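Local structure of peptidoglycan D,D-transpeptidase PbpA (Mycobacterium tuberculosis, 3UN7) at residues A[214-220]-A[255-260]; A[231-237]-A[251-255]; A[395-399]-A[440-444]. The protein probably cross-links the peptidoglycan cell wall as a penicillin-binding D,D-transpeptidase, and is probably needed to regulate cell length. One frame throughout, in Å; residues are numbered along the deposited sequence.

All three contacts lie in the transpeptidase domain, on the same side of the chain's centre. Contacts 1 and 2 are neighbours, centres about 8 Å apart: contact 2 is nested along the chain inside the loop closed by contact 1, and both end on helix 254-264, sharing Thr255. Contact 3 comes later in sequence and joins strand 393-399, at the edge of the five-stranded sheet, to the loop before helix 446-458. Its centre is about 12 Å from that of contact 2 and about 17 Å from that of contact 1. Contacts 2 and 3 meet where Ser252 OG lies 2.7 Å from Lys395 NZ, bringing two signature motifs of penicillin-binding proteins together beside Ser193, probably the acylated serine.

Contact 1: A[214-220]-A[255-260]; sequences LTAAPTI and TAFVQL
Segment 214-220 is two short strand ends joined by a bend, and it wraps the first turns of helix 254-264, which begins at the SxN motif of the transpeptidase domain; the Val258 side chain is about 10 Å from that of Ser193, the probable acyl-ester serine. CA atoms come closest at Thr215 and Ala256 (5.2 Å) and at Ile220 and Thr255 (5.8 Å); about 503 Å² is buried. Leu214, extended and with an m,t side chain, lays CB 4.0 Å from Ala256 CB and CD1 4.2 Å from Leu260 CB. Thr215 N then gives a nearly straight hydrogen bond to Gln259 OE1 (2.9 Å, 173°), which the t,t side chain of Gln259 carries out from the helix. Thr215 O takes a bond from water 1 (3.0 Å), which also donates to Thr255 OG1 (2.7 Å). With chi1 t, Thr215 OG1 accepts from Ala217 N (3.0 Å), an ST turn that bends the chain through Ala216. Ala217 O receives a short 2.6 Å bond from Thr255 OG1, whose chi1 is p. Past Pro218 the chain extends again, and Ile220 (t,t) comes down on the helix: CG2 is 3.6 Å from Thr255 CG2 and 3.8 Å from Val258 CG1. Backbone hydrogen bonds pair Leu214 with Val243 on strand 242-244, and Ile220 with Leu229 across the hairpin of strands 219-221 and 228-230. One amide and two carbonyls thus fasten the bend to the helix, with apolar side chains at both ends, and Thr255 OG1, donating to Ala217 O and accepting from the water, has both its roles used.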
loop_
_atom_site.group_PDB
_atom_site.type_symbol
_atom_site.label_atom_id
_atom_site.label_comp_id
_atom_site.label_asym_id
_atom_site.label_seq_id
_atom_site.Cartn_x
_atom_site.Cartn_y
_atom_site.Cartn_z
ATOM N N LEU A 214 9.085 -22.224 -20.821
ATOM C CA LEU A 214 7.728 -21.760 -21.123
ATOM C C LEU A 214 7.702 -21.007 -22.447
ATOM O O LEU A 214 8.737 -20.503 -22.906
ATOM C CB LEU A 214 7.209 -20.840 -20.012
ATOM C CG LEU A 214 7.250 -21.367 -18.583
ATOM C CD1 LEU A 214 7.114 -20.200 -17.576
ATOM C CD2 LEU A 214 6.173 -22.394 -18.388
ATOM N N THR A 215 6.513 -20.896 -23.033
ATOM C CA THR A 215 6.356 -20.242 -24.332
ATOM C C THR A 215 6.929 -18.824 -24.363
ATOM O O THR A 215 6.803 -18.061 -23.401
ATOM C CB THR A 215 4.891 -20.245 -24.843
ATOM O OG1 THR A 215 4.843 -19.602 -26.120
ATOM C CG2 THR A 215 3.946 -19.522 -23.880
ATOM N N ALA A 216 7.587 -18.509 -25.474
ATOM C CA ALA A 216 8.105 -17.178 -25.728
ATOM C C ALA A 216 7.201 -16.453 -26.723
ATOM O O ALA A 216 7.478 -15.312 -27.086
ATOM C CB ALA A 216 9.533 -17.261 -26.260
ATOM N N ALA A 217 6.118 -17.119 -27.136
ATOM C CA ALA A 217 5.181 -16.622 -28.157
ATOM C C ALA A 217 4.612 -15.246 -27.826
ATOM O O ALA A 217 4.294 -14.985 -26.672
ATOM C CB ALA A 217 4.033 -17.634 -28.385
ATOM N N PRO A 218 4.484 -14.366 -28.844
ATOM C CA PRO A 218 3.950 -13.013 -28.672
ATOM C C PRO A 218 2.449 -12.970 -28.356
ATOM O O PRO A 218 1.979 -11.986 -27.795
ATOM C CB PRO A 218 4.234 -12.352 -30.024
ATOM C CG PRO A 218 4.277 -13.474 -30.994
ATOM C CD PRO A 218 4.871 -14.625 -30.247
ATOM N N THR A 219 1.710 -14.014 -28.726
ATOM C CA THR A 219 0.297 -14.146 -28.347
ATOM C C THR A 219 -0.020 -15.579 -27.928
ATOM O O THR A 219 0.668 -16.515 -28.335
ATOM C CB THR A 219 -0.692 -13.729 -29.471
ATOM O OG1 THR A 219 -0.620 -14.662 -30.560
ATOM C CG2 THR A 219 -0.425 -12.305 -29.962
ATOM N N ILE A 220 -1.068 -15.726 -27.124
ATOM C CA ILE A 220 -1.520 -17.015 -26.616
ATOM C C ILE A 220 -3.055 -17.012 -26.572
ATOM O O ILE A 220 -3.655 -16.099 -25.983
ATOM C CB ILE A 220 -0.897 -17.319 -25.212
ATOM C CG1 ILE A 220 -1.131 -18.773 -24.788
ATOM C CG2 ILE A 220 -1.400 -16.347 -24.126
ATOM C CD1 ILE A 220 -0.339 -19.169 -23.532
ATOM N N THR A 255 2.607 -14.111 -21.897
ATOM C CA THR A 255 2.114 -15.391 -22.412
ATOM C C THR A 255 2.682 -16.588 -21.636
ATOM O O THR A 255 1.985 -17.585 -21.410
ATOM C CB THR A 255 2.349 -15.516 -23.931
ATOM O OG1 THR A 255 3.747 -15.444 -24.211
ATOM C CG2 THR A 255 1.623 -14.387 -24.672
ATOM N N ALA A 256 3.934 -16.459 -21.210
ATOM C CA ALA A 256 4.576 -17.426 -20.331
ATOM C C ALA A 256 3.853 -17.591 -18.993
ATOM O O ALA A 256 3.753 -18.703 -18.484
ATOM C CB ALA A 256 6.039 -17.045 -20.103
ATOM N N PHE A 257 3.357 -16.496 -18.414
ATOM C CA PHE A 257 2.609 -16.595 -17.161
ATOM C C PHE A 257 1.152 -17.039 -17.335
ATOM O O PHE A 257 0.577 -17.665 -16.439
ATOM C CB PHE A 257 2.767 -15.324 -16.332
ATOM C CG PHE A 257 4.117 -15.231 -15.704
ATOM C CD1 PHE A 257 4.365 -15.865 -14.494
ATOM C CD2 PHE A 257 5.168 -14.604 -16.368
ATOM C CE1 PHE A 257 5.628 -15.830 -13.918
ATOM C CE2 PHE A 257 6.435 -14.568 -15.800
ATOM C CZ PHE A 257 6.662 -15.187 -14.566
ATOM N N VAL A 258 0.567 -16.736 -18.490
ATOM C CA VAL A 258 -0.752 -17.274 -18.828
ATOM C C VAL A 258 -0.620 -18.800 -18.881
ATOM O O VAL A 258 -1.377 -19.530 -18.228
ATOM C CB VAL A 258 -1.272 -16.698 -20.176
ATOM C CG1 VAL A 258 -2.515 -17.454 -20.665
ATOM C CG2 VAL A 258 -1.581 -15.208 -20.022
ATOM N N GLN A 259 0.370 -19.266 -19.630
ATOM C CA GLN A 259 0.646 -20.702 -19.757
ATOM C C GLN A 259 0.977 -21.327 -18.392
ATOM O O GLN A 259 0.420 -22.357 -18.023
ATOM C CB GLN A 259 1.776 -20.935 -20.767
ATOM C CG GLN A 259 2.038 -22.401 -21.100
ATOM C CD GLN A 259 3.302 -22.582 -21.892
ATOM O OE1 GLN A 259 4.343 -22.021 -21.560
ATOM N NE2 GLN A 259 3.215 -23.353 -22.963
ATOM N N LEU A 260 1.841 -20.664 -17.626
ATOM C CA LEU A 260 2.248 -21.167 -16.314
ATOM C C LEU A 260 1.086 -21.249 -15.315
ATOM O O LEU A 260 0.955 -22.235 -14.603
ATOM C CB LEU A 260 3.394 -20.320 -15.736
ATOM C CG LEU A 260 3.894 -20.735 -14.340
ATOM C CD1 LEU A 260 4.591 -22.101 -14.398
ATOM C CD2 LEU A 260 4.812 -19.680 -13.718
HETATM O O HOH W 1 6.266 -15.114 -23.255
#

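Contact 2: A[231-237]-A[251-255]; sequences NYGGAPC and KSCNT
A disulfide closes one end of this contact: Cys237 SG and Cys253 SG are 2.0 Å apart with chi3 at 80°, Cys237 having chi1 t and Cys253 chi1 m. The nearest CA pairs are Cys237 with Cys253 (5.7 Å) and Asn231 with Asn254 (4.9 Å), so loop 231-237 arches over the start of helix 254-264. Its first residues form a type II beta turn, Gly234 N bonding Asn231 O (2.8 Å), with Gly233 at positive phi. The Asn231 side chain (chi1 m) works at both ends: ND2 donates to Ala235 O (2.9 Å), bracing the loop from inside, and OD1 accepts from Thr255 N (2.9 Å, 165°). Asn254 N also lies 3.0 Å from Asn231 OD1, but at a poor angle; its hydrogen goes to water 2 (2.9 Å), which also accepts from Tyr232 N (2.9 Å) and donates to Ser252 O (3.0 Å). Ser252-Cys253-Asn254 is the SxN motif of penicillin-binding proteins. Ser252, with positive phi, is the C-prime residue of a Schellman motif ending helix 245-251, and Cys253 is the N-cap of the next helix. This break turns Ser252 OG to Lys196 NZ and Lys395 NZ, and Asn254 OD1 to Lys196 NZ, near Ser193, the probable acyl-ester serine. Asn254 ND2 donates to Glu230 O. Thr255 OG1 bonds Ala217 O, and Tyr232 OH is satisfied by Ser439 O. On the exposed side, Lys251, chi1 m and chi3 off its well at 135°, stretches past the disulfide so that NZ donates to Cys237 O at 2.7 Å.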
loop_
_atom_site.group_PDB
_atom_site.type_symbol
_atom_site.label_atom_id
_atom_site.label_comp_id
_atom_site.label_asym_id
_atom_site.label_seq_id
_atom_site.Cartn_x
_atom_site.Cartn_y
_atom_site.Cartn_z
ATOM N N ASN A 231 1.833 -10.347 -25.245
ATOM C CA ASN A 231 2.911 -9.749 -24.478
ATOM C C ASN A 231 2.834 -8.242 -24.644
ATOM O O ASN A 231 2.430 -7.743 -25.693
ATOM C CB ASN A 231 4.278 -10.238 -24.976
ATOM C CG ASN A 231 4.613 -11.650 -24.519
ATOM O OD1 ASN A 231 3.998 -12.189 -23.599
ATOM N ND2 ASN A 231 5.609 -12.254 -25.164
ATOM N N TYR A 232 3.191 -7.523 -23.592
ATOM C CA TYR A 232 3.291 -6.074 -23.663
ATOM C C TYR A 232 4.190 -5.681 -24.841
ATOM O O TYR A 232 5.297 -6.208 -25.001
ATOM C CB TYR A 232 3.824 -5.539 -22.339
ATOM C CG TYR A 232 4.395 -4.149 -22.410
ATOM C CD1 TYR A 232 3.568 -3.040 -22.595
ATOM C CD2 TYR A 232 5.765 -3.942 -22.281
ATOM C CE1 TYR A 232 4.098 -1.755 -22.659
ATOM C CE2 TYR A 232 6.301 -2.670 -22.347
ATOM C CZ TYR A 232 5.469 -1.578 -22.532
ATOM O OH TYR A 232 6.014 -0.317 -22.594
ATOM N N GLY A 233 3.691 -4.786 -25.687
ATOM C CA GLY A 233 4.412 -4.375 -26.891
ATOM C C GLY A 233 4.296 -5.331 -28.065
ATOM O O GLY A 233 4.791 -5.035 -29.156
ATOM N N GLY A 234 3.656 -6.478 -27.844
ATOM C CA GLY A 234 3.446 -7.483 -28.891
ATOM C C GLY A 234 4.675 -8.238 -29.383
ATOM O O GLY A 234 4.650 -8.846 -30.459
ATOM N N ALA A 235 5.750 -8.208 -28.603
ATOM C CA ALA A 235 6.989 -8.869 -29.002
ATOM C C ALA A 235 7.104 -10.233 -28.327
ATOM O O ALA A 235 6.571 -10.419 -27.232
ATOM C CB ALA A 235 8.198 -7.993 -28.658
ATOM N N PRO A 236 7.787 -11.197 -28.983
ATOM C CA PRO A 236 8.088 -12.476 -28.342
ATOM C C PRO A 236 8.982 -12.278 -27.120
ATOM O O PRO A 236 9.697 -11.276 -27.043
ATOM C CB PRO A 236 8.858 -13.237 -29.424
ATOM C CG PRO A 236 8.462 -12.591 -30.700
ATOM C CD PRO A 236 8.307 -11.151 -30.361
ATOM N N CYS A 237 8.942 -13.221 -26.182
ATOM C CA CYS A 237 9.709 -13.100 -24.946
ATOM C C CYS A 237 11.203 -13.066 -25.219
ATOM O O CYS A 237 11.931 -12.261 -24.629
ATOM C CB CYS A 237 9.369 -14.227 -23.967
ATOM S SG CYS A 237 9.966 -13.937 -22.285
ATOM N N LYS A 251 11.809 -10.570 -17.521
ATOM C CA LYS A 251 11.293 -9.871 -18.691
ATOM C C LYS A 251 9.799 -9.581 -18.562
ATOM O O LYS A 251 9.260 -8.757 -19.302
ATOM C CB LYS A 251 11.582 -10.669 -19.959
ATOM C CG LYS A 251 13.060 -10.657 -20.366
ATOM C CD LYS A 251 13.244 -11.253 -21.750
ATOM C CE LYS A 251 14.173 -10.388 -22.586
ATOM N NZ LYS A 251 14.141 -10.786 -24.023
ATOM N N SER A 252 9.146 -10.260 -17.617
ATOM C CA SER A 252 7.710 -10.125 -17.348
ATOM C C SER A 252 6.842 -10.440 -18.580
ATOM O O SER A 252 5.942 -9.665 -18.947
ATOM C CB SER A 252 7.386 -8.738 -16.772
ATOM O OG SER A 252 6.101 -8.740 -16.160
ATOM N N CYS A 253 7.105 -11.584 -19.206
ATOM C CA CYS A 253 6.437 -11.937 -20.458
ATOM C C CYS A 253 5.068 -12.520 -20.155
ATOM O O CYS A 253 4.971 -13.548 -19.504
ATOM C CB CYS A 253 7.288 -12.933 -21.247
ATOM S SG CYS A 253 8.915 -12.286 -21.709
ATOM N N ASN A 254 4.016 -11.864 -20.636
ATOM C CA ASN A 254 2.635 -12.264 -20.326
ATOM C C ASN A 254 2.247 -13.690 -20.692
ATOM O O ASN A 254 1.596 -14.383 -19.914
ATOM C CB ASN A 254 1.631 -11.310 -20.978
ATOM C CG ASN A 254 1.571 -9.961 -20.290
ATOM O OD1 ASN A 254 1.859 -9.835 -19.091
ATOM N ND2 ASN A 254 1.191 -8.938 -21.048
ATOM N N THR A 255 2.607 -14.111 -21.897
ATOM C CA THR A 255 2.114 -15.391 -22.412
ATOM C C THR A 255 2.682 -16.588 -21.636
ATOM O O THR A 255 1.985 -17.585 -21.410
ATOM C CB THR A 255 2.349 -15.516 -23.931
ATOM O OG1 THR A 255 3.747 -15.444 -24.211
ATOM C CG2 THR A 255 1.623 -14.387 -24.672
HETATM O O HOH W 2 4.454 -9.142 -21.513
#

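Contact 3: A[395-399]-A[440-444]; sequences KTGTA and ATGGA
The KTG motif of penicillin-binding proteins and serine beta-lactamases, here Lys395-Thr396-Gly397 followed by Thr398, lies on the edge strand 393-399 of the five-stranded sheet. Loop 440-444 packs against it, closest at Gly397 and Gly443, whose CA atoms are 4.7 Å apart. The loop belongs to the connection between strand 425-431 and helix 446-458, probably the one linked to active-site dynamics. Lys395 CB points away from the loop, and its t,p,t,p chain curls so that NZ reaches Ser252 OG, with a weak 3.4 Å bond to Thr396 O. Thr396 faces the loop with chi1 at an unusual 103°, between wells, which puts OG1 2.5 Å from Thr441 OG1, the donor of this short hydrogen bond. Thr441 is in the p rotamer, and its OG1 also accepts from Gly443 N (3.3 Å), an ST turn. The turn passes through Gly442 at positive phi, where a CB would jam against the preceding carbonyl. A CB on Gly443 would clash with Gly397 O, at 2.4 Å; the two backbones instead meet in a CA-H...O contact, Gly443 CA to Gly397 O at 3.6 Å. Thr398 makes a backbone hydrogen bond with Ser193, itself the likely acylated serine. Thr398 takes the p rotamer, and its CG2 sits against the loop, 3.5 Å from Thr441 O and a tight 2.9 Å from Gly442 O.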
loop_
_atom_site.group_PDB
_atom_site.type_symbol
_atom_site.label_atom_id
_atom_site.label_comp_id
_atom_site.label_asym_id
_atom_site.label_seq_id
_atom_site.Cartn_x
_atom_site.Cartn_y
_atom_site.Cartn_z
ATOM N N LYS A 395 9.347 -5.674 -8.554
ATOM C CA LYS A 395 8.562 -6.065 -9.714
ATOM C C LYS A 395 7.806 -4.822 -10.196
ATOM O O LYS A 395 7.037 -4.238 -9.430
ATOM C CB LYS A 395 7.578 -7.186 -9.367
ATOM C CG LYS A 395 6.853 -7.771 -10.596
ATOM C CD LYS A 395 7.797 -8.669 -11.401
ATOM C CE LYS A 395 7.173 -9.171 -12.702
ATOM N NZ LYS A 395 6.924 -8.066 -13.662
ATOM N N THR A 396 8.025 -4.418 -11.450
ATOM C CA THR A 396 7.264 -3.294 -12.009
ATOM C C THR A 396 6.305 -3.801 -13.068
ATOM O O THR A 396 6.642 -4.689 -13.859
ATOM C CB THR A 396 8.149 -2.110 -12.541
ATOM O OG1 THR A 396 8.223 -2.129 -13.964
ATOM C CG2 THR A 396 9.530 -2.134 -11.977
ATOM N N GLY A 397 5.084 -3.278 -13.067
ATOM C CA GLY A 397 4.131 -3.699 -14.086
ATOM C C GLY A 397 3.027 -2.696 -14.332
ATOM O O GLY A 397 2.998 -1.615 -13.733
ATOM N N THR A 398 2.136 -3.062 -15.240
ATOM C CA THR A 398 0.962 -2.270 -15.537
ATOM C C THR A 398 -0.253 -3.121 -15.251
ATOM O O THR A 398 -0.145 -4.340 -15.128
ATOM C CB THR A 398 0.893 -1.854 -17.019
ATOM O OG1 THR A 398 0.779 -3.025 -17.824
ATOM C CG2 THR A 398 2.125 -1.110 -17.430
ATOM N N ALA A 399 -1.400 -2.457 -15.150
ATOM C CA ALA A 399 -2.667 -3.106 -14.872
ATOM C C ALA A 399 -3.785 -2.392 -15.620
ATOM O O ALA A 399 -4.059 -1.221 -15.356
ATOM C CB ALA A 399 -2.941 -3.093 -13.374
ATOM N N ALA A 440 10.366 -1.132 -20.742
ATOM C CA ALA A 440 10.354 -2.609 -20.732
ATOM C C ALA A 440 9.056 -3.261 -20.224
ATOM O O ALA A 440 8.592 -4.238 -20.813
ATOM C CB ALA A 440 11.562 -3.153 -19.973
ATOM N N THR A 441 8.465 -2.729 -19.151
ATOM C CA THR A 441 7.192 -3.273 -18.639
ATOM C C THR A 441 5.995 -2.358 -18.863
ATOM O O THR A 441 4.836 -2.814 -18.851
ATOM C CB THR A 441 7.233 -3.583 -17.131
ATOM O OG1 THR A 441 7.544 -2.385 -16.406
ATOM C CG2 THR A 441 8.256 -4.682 -16.821
ATOM N N GLY A 442 6.273 -1.073 -19.051
ATOM C CA GLY A 442 5.218 -0.088 -19.186
ATOM C C GLY A 442 4.779 0.490 -17.853
ATOM O O GLY A 442 3.804 1.246 -17.796
ATOM N N GLY A 443 5.492 0.141 -16.784
ATOM C CA GLY A 443 5.178 0.642 -15.449
ATOM C C GLY A 443 6.260 1.546 -14.910
ATOM O O GLY A 443 6.300 1.837 -13.719
ATOM N N ALA A 444 7.117 2.023 -15.804
ATOM C CA ALA A 444 8.340 2.739 -15.432
ATOM C C ALA A 444 8.174 3.984 -14.570
ATOM O O ALA A 444 9.038 4.262 -13.755
ATOM C CB ALA A 444 9.168 3.064 -16.669
#